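Local coordinates for K Homology domain-containing protein (Pyrococcus horikoshii, PDB 2E3U) that is a K homology domain protein classed as a Dim2p pre-ribosomal RNA processing factor and probably binds RNA, at residues Q34-K39 and K92-V97; A109-N114 and P175-I180. All blocks are in the same frame, centred on the assembly; numbering follows the deposited sequence.

Interaction 1: residues Q34-K39 and K92-V97; sequences QEEYVK and KARDIV
R94 lies against E36 and V38 at once, its aliphatic part on the valine and its charged end turned to the carboxylate. CG of R94 is anti to the backbone N (chi1 171°), which directs the chain from helix 87-101 toward strand 35-39; a bend at chi3 then swings the guanidinium round. V38 CG1 meets R94 CG at 3.6 Å, the two side chains crossing at about a right angle. E36 folds back at chi2, and its OE1 comes to the edge of the guanidinium, near its plane, 3.4 Å from R94 NH1. At that length, and with 141° at the hydrogen, the salt bridge is weak as a hydrogen bond; the carboxylate stands nearly perpendicular to the guanidinium. The firmer grip is within the helix, where R94 NE and NH2 both hold D95 OD1, each at 2.8 Å, approaching from one face of the carboxylate. D95 thus fixes the rotation of the guanidinium while NH1 is turned to E36, giving a three-residue charge network. Deeper in, V38 CG2 packs on V97 CG1 at 3.7 Å. The strand and helix segments run almost parallel, 7° apart and 9.2 Å between axes. Strand 35-39 is an edge of the antiparallel sheet, bonded to strand 75-80, and helix 87-101 packs against the sheet, running along strand 35-39, with A93 on I78 and I96 on I59 of helix 54-63.

Interaction 2: residues A109-N114 and P175-I180; sequences AFRLLN and PIQIEI
OE1 of Q177 comes to the edge of the R111 guanidinium, near its plane, and these two residues carry the whole contact. NH1 of R111 lies 3.0 Å from OE1 of Q177. The angle at the N-H is poor, so the pair is a close polar approach and not a hydrogen bond, and the two flat groups stand nearly perpendicular, 88° apart. The amide nitrogen stays farther back, with Q177 NE2 4.1 Å from R111 NH1. Stretched to full length, with CG anti to the backbone N (chi1 -169°) and no bend from CG to NE, R111 spans the gap from the 3-10 turn 110-113 to helix 175-189. Q177 is likewise extended beyond CG.

What positions each group lies one shell out. The guanidinium is held by a salt bridge from NE to E117, and NH2 is bonded to the carbonyl of G159 and the hydroxyl of S161. OE1 of Q177 accepts from the backbone N of N174, the residue just before helix 175-189, so the amide oxygen is turned back toward the start of its own helix. With an alanine in place of Q177 the N-H of N174 would probably lose its side-chain acceptor, and R111 NH1 the oxygen beside it. The glutamine thus serves two neighbours from the first turn of the helix: it bonds back to the residue that precedes the helix and sets the same oxygen beside the arginine. Helix 175-189 follows the last strand of a 1-3-2 antiparallel sheet, the place of the C-terminal helix in a type I KH domain, and R111 reaches that domain from the linking turn.

How the interactions relate
Interaction 1 belongs to the first KH domain, whereas interaction 2 joins the turn between the two KH domains to the C-terminal helix of the second; they lie in series along the chain with centres about 17 Å apart. They touch where helix 87-101 meets the turn in 109-114. K92 NZ probably bonds both L112 O (2.9 Å) and N114 O (3.3 Å), gathering the carbonyls at the end of the turn. Beside it, D95 O packs on L112 CD1 at 3.4 Å and I96 CD1 on L113 CD2 at 3.7 Å. Helix 87-101 therefore faces strand 35-39 through R94 and V97, and the turn through K92, D95 and I96, while R111 continues from that turn to the second domain.

Interaction 1: residues Q34-K39 and K92-V97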
ATOM      1  N   GLN A  34     -19.348  -8.181 -10.955  1.00 30.81           N
ATOM      2  CA  GLN A  34     -18.777  -7.562  -9.751  1.00 29.87           C
ATOM      3  C   GLN A  34     -18.050  -6.278 -10.107  1.00 28.73           C
ATOM      4  O   GLN A  34     -17.355  -6.216 -11.114  1.00 28.44           O
ATOM      5  CB  GLN A  34     -17.792  -8.509  -9.076  1.00 29.37           C
ATOM      6  CG  GLN A  34     -17.503  -8.200  -7.645  1.00 30.88           C
ATOM      7  CD  GLN A  34     -16.507  -9.197  -7.041  1.00 34.18           C
ATOM      8  OE1 GLN A  34     -16.267 -10.269  -7.604  1.00 35.17           O
ATOM      9  NE2 GLN A  34     -15.911  -8.832  -5.910  1.00 32.51           N
ATOM     10  N   GLU A  35     -18.227  -5.266  -9.258  1.00 27.93           N
ATOM     11  CA  GLU A  35     -17.657  -3.952  -9.439  1.00 27.37           C
ATOM     12  C   GLU A  35     -17.132  -3.399  -8.122  1.00 26.35           C
ATOM     13  O   GLU A  35     -17.881  -3.286  -7.148  1.00 25.58           O
ATOM     14  CB  GLU A  35     -18.739  -3.007 -10.002  1.00 27.78           C
ATOM     15  CG  GLU A  35     -18.236  -1.665 -10.523  1.00 28.29           C
ATOM     16  CD  GLU A  35     -19.387  -0.693 -10.814  1.00 29.51           C
ATOM     17  OE1 GLU A  35     -19.661   0.173  -9.946  1.00 30.52           O
ATOM     18  OE2 GLU A  35     -20.036  -0.807 -11.895  1.00 33.98           O
ATOM     19  N   GLU A  36     -15.853  -3.019  -8.097  1.00 25.64           N
ATOM     20  CA  GLU A  36     -15.313  -2.243  -6.970  1.00 25.10           C
ATOM     21  C   GLU A  36     -15.005  -0.828  -7.422  1.00 24.60           C
ATOM     22  O   GLU A  36     -14.490  -0.592  -8.520  1.00 23.66           O
ATOM     23  CB  GLU A  36     -14.054  -2.881  -6.370  1.00 25.03           C
ATOM     24  CG  GLU A  36     -14.227  -4.316  -5.906  1.00 28.19           C
ATOM     25  CD  GLU A  36     -15.199  -4.476  -4.721  1.00 33.52           C
ATOM     26  OE1 GLU A  36     -15.161  -3.613  -3.793  1.00 33.66           O
ATOM     27  OE2 GLU A  36     -15.981  -5.471  -4.726  1.00 34.10           O
ATOM     28  N   TYR A  37     -15.329   0.127  -6.575  1.00 24.45           N
ATOM     29  CA  TYR A  37     -15.125   1.523  -6.944  1.00 24.10           C
ATOM     30  C   TYR A  37     -14.176   2.146  -5.948  1.00 23.21           C
ATOM     31  O   TYR A  37     -14.422   2.068  -4.750  1.00 23.68           O
ATOM     32  CB  TYR A  37     -16.459   2.277  -6.931  1.00 23.40           C
ATOM     33  CG  TYR A  37     -16.341   3.778  -6.810  1.00 22.18           C
ATOM     34  CD1 TYR A  37     -16.221   4.394  -5.560  1.00 22.87           C
ATOM     35  CD2 TYR A  37     -16.383   4.584  -7.938  1.00 23.08           C
ATOM     36  CE1 TYR A  37     -16.132   5.788  -5.432  1.00 24.21           C
ATOM     37  CE2 TYR A  37     -16.318   5.989  -7.837  1.00 25.03           C
ATOM     38  CZ  TYR A  37     -16.189   6.581  -6.581  1.00 24.48           C
ATOM     39  OH  TYR A  37     -16.097   7.948  -6.474  1.00 24.03           O
ATOM     40  N   VAL A  38     -13.113   2.782  -6.427  1.00 22.79           N
ATOM     41  CA  VAL A  38     -12.245   3.554  -5.504  1.00 23.12           C
ATOM     42  C   VAL A  38     -11.874   4.936  -6.027  1.00 23.28           C
ATOM     43  O   VAL A  38     -12.250   5.314  -7.119  1.00 23.46           O
ATOM     44  CB  VAL A  38     -10.942   2.766  -5.069  1.00 22.57           C
ATOM     45  CG1 VAL A  38     -11.297   1.472  -4.354  1.00 21.96           C
ATOM     46  CG2 VAL A  38     -10.000   2.516  -6.237  1.00 21.40           C
ATOM     47  N   LYS A  39     -11.115   5.684  -5.241  1.00 24.28           N
ATOM     48  CA  LYS A  39     -10.632   6.982  -5.674  1.00 25.01           C
ATOM     49  C   LYS A  39      -9.204   7.099  -5.198  1.00 25.09           C
ATOM     50  O   LYS A  39      -8.943   6.879  -4.017  1.00 25.40           O
ATOM     51  CB  LYS A  39     -11.508   8.089  -5.051  1.00 25.44           C
ATOM     52  CG  LYS A  39     -11.439   9.459  -5.724  1.00 27.57           C
ATOM     53  CD  LYS A  39     -12.834  10.102  -5.747  1.00 28.45           C
ATOM     54  CE  LYS A  39     -12.796  11.526  -6.288  1.00 32.49           C
ATOM     55  NZ  LYS A  39     -14.042  12.342  -5.992  1.00 32.26           N
ATOM     56  N   LYS A  92      -8.234  -7.941  -5.114  1.00 14.85           N
ATOM     57  CA  LYS A  92      -6.807  -7.831  -5.231  1.00 14.99           C
ATOM     58  C   LYS A  92      -6.397  -6.767  -6.230  1.00 15.41           C
ATOM     59  O   LYS A  92      -5.446  -6.010  -5.982  1.00 15.40           O
ATOM     60  CB  LYS A  92      -6.197  -9.210  -5.576  1.00 15.15           C
ATOM     61  CG  LYS A  92      -5.956 -10.125  -4.327  1.00 14.49           C
ATOM     62  CD  LYS A  92      -5.267 -11.439  -4.762  1.00 15.74           C
ATOM     63  CE  LYS A  92      -4.890 -12.333  -3.593  1.00 16.56           C
ATOM     64  NZ  LYS A  92      -4.246 -11.612  -2.443  1.00 18.32           N
ATOM     65  N   ALA A  93      -7.088  -6.716  -7.372  1.00 15.19           N
ATOM     66  CA  ALA A  93      -6.877  -5.616  -8.305  1.00 15.53           C
ATOM     67  C   ALA A  93      -7.219  -4.276  -7.654  1.00 15.23           C
ATOM     68  O   ALA A  93      -6.508  -3.307  -7.847  1.00 14.89           O
ATOM     69  CB  ALA A  93      -7.681  -5.808  -9.613  1.00 14.67           C
ATOM     70  N   ARG A  94      -8.304  -4.224  -6.881  1.00 14.48           N
ATOM     71  CA  ARG A  94      -8.685  -2.989  -6.234  1.00 14.77           C
ATOM     72  C   ARG A  94      -7.601  -2.524  -5.244  1.00 14.94           C
ATOM     73  O   ARG A  94      -7.253  -1.336  -5.176  1.00 14.59           O
ATOM     74  CB  ARG A  94     -10.016  -3.177  -5.488  1.00 14.67           C
ATOM     75  CG  ARG A  94     -10.360  -1.965  -4.587  1.00 17.08           C
ATOM     76  CD  ARG A  94     -11.204  -2.330  -3.390  1.00 18.53           C
ATOM     77  NE  ARG A  94     -10.543  -3.287  -2.530  1.00 19.78           N
ATOM     78  CZ  ARG A  94     -11.180  -4.227  -1.826  1.00 23.57           C
ATOM     79  NH1 ARG A  94     -12.486  -4.348  -1.910  1.00 21.94           N
ATOM     80  NH2 ARG A  94     -10.499  -5.060  -1.038  1.00 25.34           N
ATOM     81  N   ASP A  95      -7.076  -3.484  -4.477  1.00 15.15           N
ATOM     82  CA  ASP A  95      -6.080  -3.226  -3.468  1.00 15.54           C
ATOM     83  C   ASP A  95      -4.753  -2.805  -4.101  1.00 15.38           C
ATOM     84  O   ASP A  95      -4.063  -1.970  -3.554  1.00 16.36           O
ATOM     85  CB  ASP A  95      -5.910  -4.456  -2.577  1.00 15.18           C
ATOM     86  CG  ASP A  95      -7.092  -4.673  -1.661  1.00 18.35           C
ATOM     87  OD1 ASP A  95      -8.003  -3.803  -1.571  1.00 22.34           O
ATOM     88  OD2 ASP A  95      -7.125  -5.729  -1.008  1.00 22.74           O
ATOM     89  N   ILE A  96      -4.429  -3.342  -5.261  1.00 14.54           N
ATOM     90  CA  ILE A  96      -3.254  -2.905  -6.010  1.00 14.73           C
ATOM     91  C   ILE A  96      -3.380  -1.457  -6.454  1.00 15.11           C
ATOM     92  O   ILE A  96      -2.436  -0.669  -6.287  1.00 15.98           O
ATOM     93  CB  ILE A  96      -3.006  -3.805  -7.254  1.00 14.25           C
ATOM     94  CG1 ILE A  96      -2.552  -5.182  -6.802  1.00 13.66           C
ATOM     95  CG2 ILE A  96      -1.992  -3.151  -8.231  1.00 15.55           C
ATOM     96  CD1 ILE A  96      -2.642  -6.249  -7.932  1.00 14.78           C
ATOM     97  N   VAL A  97      -4.532  -1.125  -7.050  1.00 14.63           N
ATOM     98  CA  VAL A  97      -4.914   0.266  -7.335  1.00 14.50           C
ATOM     99  C   VAL A  97      -4.786   1.203  -6.124  1.00 15.15           C
ATOM    100  O   VAL A  97      -4.168   2.300  -6.222  1.00 14.93           O
ATOM    101  CB  VAL A  97      -6.376   0.351  -7.859  1.00 13.93           C
ATOM    102  CG1 VAL A  97      -6.833   1.800  -8.012  1.00 11.32           C
ATOM    103  CG2 VAL A  97      -6.496  -0.418  -9.186  1.00 11.61           C
TER

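Interaction 2: residues A109-N114 and P175-I180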
ATOM      1  N   ALA A 109       3.344  -2.747  -5.289  1.00 18.44           N
ATOM      2  CA  ALA A 109       1.903  -3.126  -5.157  1.00 18.20           C
ATOM      3  C   ALA A 109       1.563  -4.548  -5.641  1.00 19.12           C
ATOM      4  O   ALA A 109       0.695  -5.218  -5.053  1.00 18.77           O
ATOM      5  CB  ALA A 109       1.027  -2.130  -5.867  1.00 16.85           C
ATOM      6  N   PHE A 110       2.220  -5.017  -6.717  1.00 20.13           N
ATOM      7  CA  PHE A 110       1.980  -6.389  -7.234  1.00 20.25           C
ATOM      8  C   PHE A 110       2.298  -7.512  -6.244  1.00 20.13           C
ATOM      9  O   PHE A 110       1.860  -8.653  -6.434  1.00 21.28           O
ATOM     10  CB  PHE A 110       2.747  -6.670  -8.524  1.00 22.02           C
ATOM     11  CG  PHE A 110       2.113  -6.102  -9.766  1.00 22.67           C
ATOM     12  CD1 PHE A 110       0.758  -6.265 -10.019  1.00 24.86           C
ATOM     13  CD2 PHE A 110       2.899  -5.460 -10.715  1.00 27.46           C
ATOM     14  CE1 PHE A 110       0.175  -5.746 -11.169  1.00 26.40           C
ATOM     15  CE2 PHE A 110       2.333  -4.935 -11.897  1.00 27.83           C
ATOM     16  CZ  PHE A 110       0.974  -5.087 -12.119  1.00 26.43           C
ATOM     17  N   ARG A 111       3.041  -7.208  -5.190  1.00 19.02           N
ATOM     18  CA  ARG A 111       3.110  -8.110  -4.019  1.00 17.98           C
ATOM     19  C   ARG A 111       1.721  -8.630  -3.584  1.00 16.97           C
ATOM     20  O   ARG A 111       1.577  -9.796  -3.214  1.00 16.95           O
ATOM     21  CB  ARG A 111       3.792  -7.424  -2.824  1.00 17.99           C
ATOM     22  CG  ARG A 111       4.132  -8.396  -1.665  1.00 18.72           C
ATOM     23  CD  ARG A 111       4.674  -7.672  -0.441  1.00 16.82           C
ATOM     24  NE  ARG A 111       4.723  -8.627   0.662  1.00 12.29           N
ATOM     25  CZ  ARG A 111       5.559  -8.583   1.697  1.00 11.18           C
ATOM     26  NH1 ARG A 111       5.468  -9.547   2.587  1.00  5.42           N
ATOM     27  NH2 ARG A 111       6.479  -7.595   1.834  1.00  7.81           N
ATOM     28  N   LEU A 112       0.707  -7.772  -3.672  1.00 16.37           N
ATOM     29  CA  LEU A 112      -0.631  -8.083  -3.222  1.00 16.82           C
ATOM     30  C   LEU A 112      -1.267  -9.255  -3.979  1.00 18.39           C
ATOM     31  O   LEU A 112      -2.257  -9.811  -3.503  1.00 18.75           O
ATOM     32  CB  LEU A 112      -1.535  -6.868  -3.323  1.00 16.20           C
ATOM     33  CG  LEU A 112      -1.348  -5.832  -2.219  1.00 16.36           C
ATOM     34  CD1 LEU A 112      -1.903  -4.523  -2.761  1.00 12.67           C
ATOM     35  CD2 LEU A 112      -2.096  -6.279  -0.990  1.00 11.52           C
ATOM     36  N   LEU A 113      -0.711  -9.620  -5.145  1.00 19.62           N
ATOM     37  CA  LEU A 113      -1.171 -10.793  -5.906  1.00 21.22           C
ATOM     38  C   LEU A 113      -0.869 -12.095  -5.197  1.00 22.46           C
ATOM     39  O   LEU A 113      -1.490 -13.100  -5.489  1.00 23.61           O
ATOM     40  CB  LEU A 113      -0.540 -10.819  -7.301  1.00 22.04           C
ATOM     41  CG  LEU A 113      -0.935  -9.680  -8.253  1.00 22.03           C
ATOM     42  CD1 LEU A 113      -0.087  -9.704  -9.499  1.00 24.19           C
ATOM     43  CD2 LEU A 113      -2.383  -9.861  -8.598  1.00 23.30           C
ATOM     44  N   ASN A 114       0.099 -12.087  -4.275  1.00 24.19           N
ATOM     45  CA  ASN A 114       0.464 -13.291  -3.526  1.00 25.13           C
ATOM     46  C   ASN A 114      -0.637 -13.623  -2.530  1.00 26.02           C
ATOM     47  O   ASN A 114      -1.201 -12.734  -1.868  1.00 26.01           O
ATOM     48  CB  ASN A 114       1.804 -13.134  -2.761  1.00 24.98           C
ATOM     49  CG  ASN A 114       3.005 -12.794  -3.665  1.00 26.41           C
ATOM     50  OD1 ASN A 114       3.981 -12.172  -3.209  1.00 28.85           O
ATOM     51  ND2 ASN A 114       2.942 -13.187  -4.922  1.00 25.98           N
ATOM     52  N   PRO A 175      -1.055 -11.062   7.552  1.00 20.02           N
ATOM     53  CA  PRO A 175      -1.572 -10.310   8.694  1.00 20.70           C
ATOM     54  C   PRO A 175      -0.573 -10.140   9.830  1.00 21.15           C
ATOM     55  O   PRO A 175      -0.635  -9.153  10.568  1.00 22.28           O
ATOM     56  CB  PRO A 175      -2.751 -11.177   9.164  1.00 21.60           C
ATOM     57  CG  PRO A 175      -3.205 -11.850   7.869  1.00 21.15           C
ATOM     58  CD  PRO A 175      -1.890 -12.239   7.260  1.00 19.41           C
ATOM     59  N   ILE A 176       0.356 -11.074   9.968  1.00 21.21           N
ATOM     60  CA  ILE A 176       1.305 -11.038  11.096  1.00 21.26           C
ATOM     61  C   ILE A 176       2.366  -9.982  10.834  1.00 20.30           C
ATOM     62  O   ILE A 176       2.603  -9.124  11.666  1.00 21.37           O
ATOM     63  CB  ILE A 176       1.898 -12.469  11.365  1.00 21.60           C
ATOM     64  CG1 ILE A 176       0.837 -13.324  12.041  1.00 22.66           C
ATOM     65  CG2 ILE A 176       3.193 -12.437  12.243  1.00 21.82           C
ATOM     66  CD1 ILE A 176       0.994 -14.839  11.783  1.00 26.71           C
ATOM     67  N   GLN A 177       2.974 -10.038   9.657  1.00 19.13           N
ATOM     68  CA  GLN A 177       3.901  -9.013   9.174  1.00 18.20           C
ATOM     69  C   GLN A 177       3.326  -7.595   9.286  1.00 18.12           C
ATOM     70  O   GLN A 177       4.003  -6.705   9.782  1.00 17.42           O
ATOM     71  CB  GLN A 177       4.327  -9.327   7.714  1.00 18.07           C
ATOM     72  CG  GLN A 177       5.136 -10.630   7.553  1.00 15.58           C
ATOM     73  CD  GLN A 177       5.344 -11.025   6.124  1.00 16.34           C
ATOM     74  OE1 GLN A 177       4.588 -10.628   5.217  1.00 17.76           O
ATOM     75  NE2 GLN A 177       6.364 -11.820   5.892  1.00 13.58           N
ATOM     76  N   ILE A 178       2.093  -7.394   8.805  1.00 18.17           N
ATOM     77  CA  ILE A 178       1.394  -6.102   8.935  1.00 19.13           C
ATOM     78  C   ILE A 178       1.298  -5.628  10.401  1.00 20.21           C
ATOM     79  O   ILE A 178       1.553  -4.467  10.723  1.00 19.84           O
ATOM     80  CB  ILE A 178      -0.048  -6.145   8.324  1.00 19.22           C
ATOM     81  CG1 ILE A 178       0.011  -6.259   6.793  1.00 18.08           C
ATOM     82  CG2 ILE A 178      -0.857  -4.900   8.733  1.00 16.94           C
ATOM     83  CD1 ILE A 178      -1.371  -6.386   6.134  1.00 19.46           C
ATOM     84  N   GLU A 179       0.888  -6.544  11.273  1.00 21.52           N
ATOM     85  CA  GLU A 179       0.721  -6.284  12.680  1.00 22.54           C
ATOM     86  C   GLU A 179       2.039  -5.829  13.340  1.00 22.77           C
ATOM     87  O   GLU A 179       2.046  -4.890  14.150  1.00 23.35           O
ATOM     88  CB  GLU A 179       0.177  -7.566  13.339  1.00 23.36           C
ATOM     89  CG  GLU A 179      -0.752  -7.338  14.481  1.00 26.95           C
ATOM     90  CD  GLU A 179      -0.090  -6.619  15.626  1.00 35.16           C
ATOM     91  OE1 GLU A 179      -0.729  -5.680  16.166  1.00 38.79           O
ATOM     92  OE2 GLU A 179       1.064  -6.993  15.987  1.00 38.20           O
ATOM     93  N   ILE A 180       3.149  -6.489  12.994  1.00 22.24           N
ATOM     94  CA  ILE A 180       4.484  -6.102  13.456  1.00 21.21           C
ATOM     95  C   ILE A 180       4.932  -4.699  12.959  1.00 21.34           C
ATOM     96  O   ILE A 180       5.445  -3.897  13.752  1.00 19.96           O
ATOM     97  CB  ILE A 180       5.544  -7.159  13.051  1.00 21.43           C
ATOM     98  CG1 ILE A 180       5.289  -8.493  13.757  1.00 22.04           C
ATOM     99  CG2 ILE A 180       7.007  -6.657  13.363  1.00 21.73           C
ATOM    100  CD1 ILE A 180       6.076  -9.636  13.169  1.00 23.75           C
TER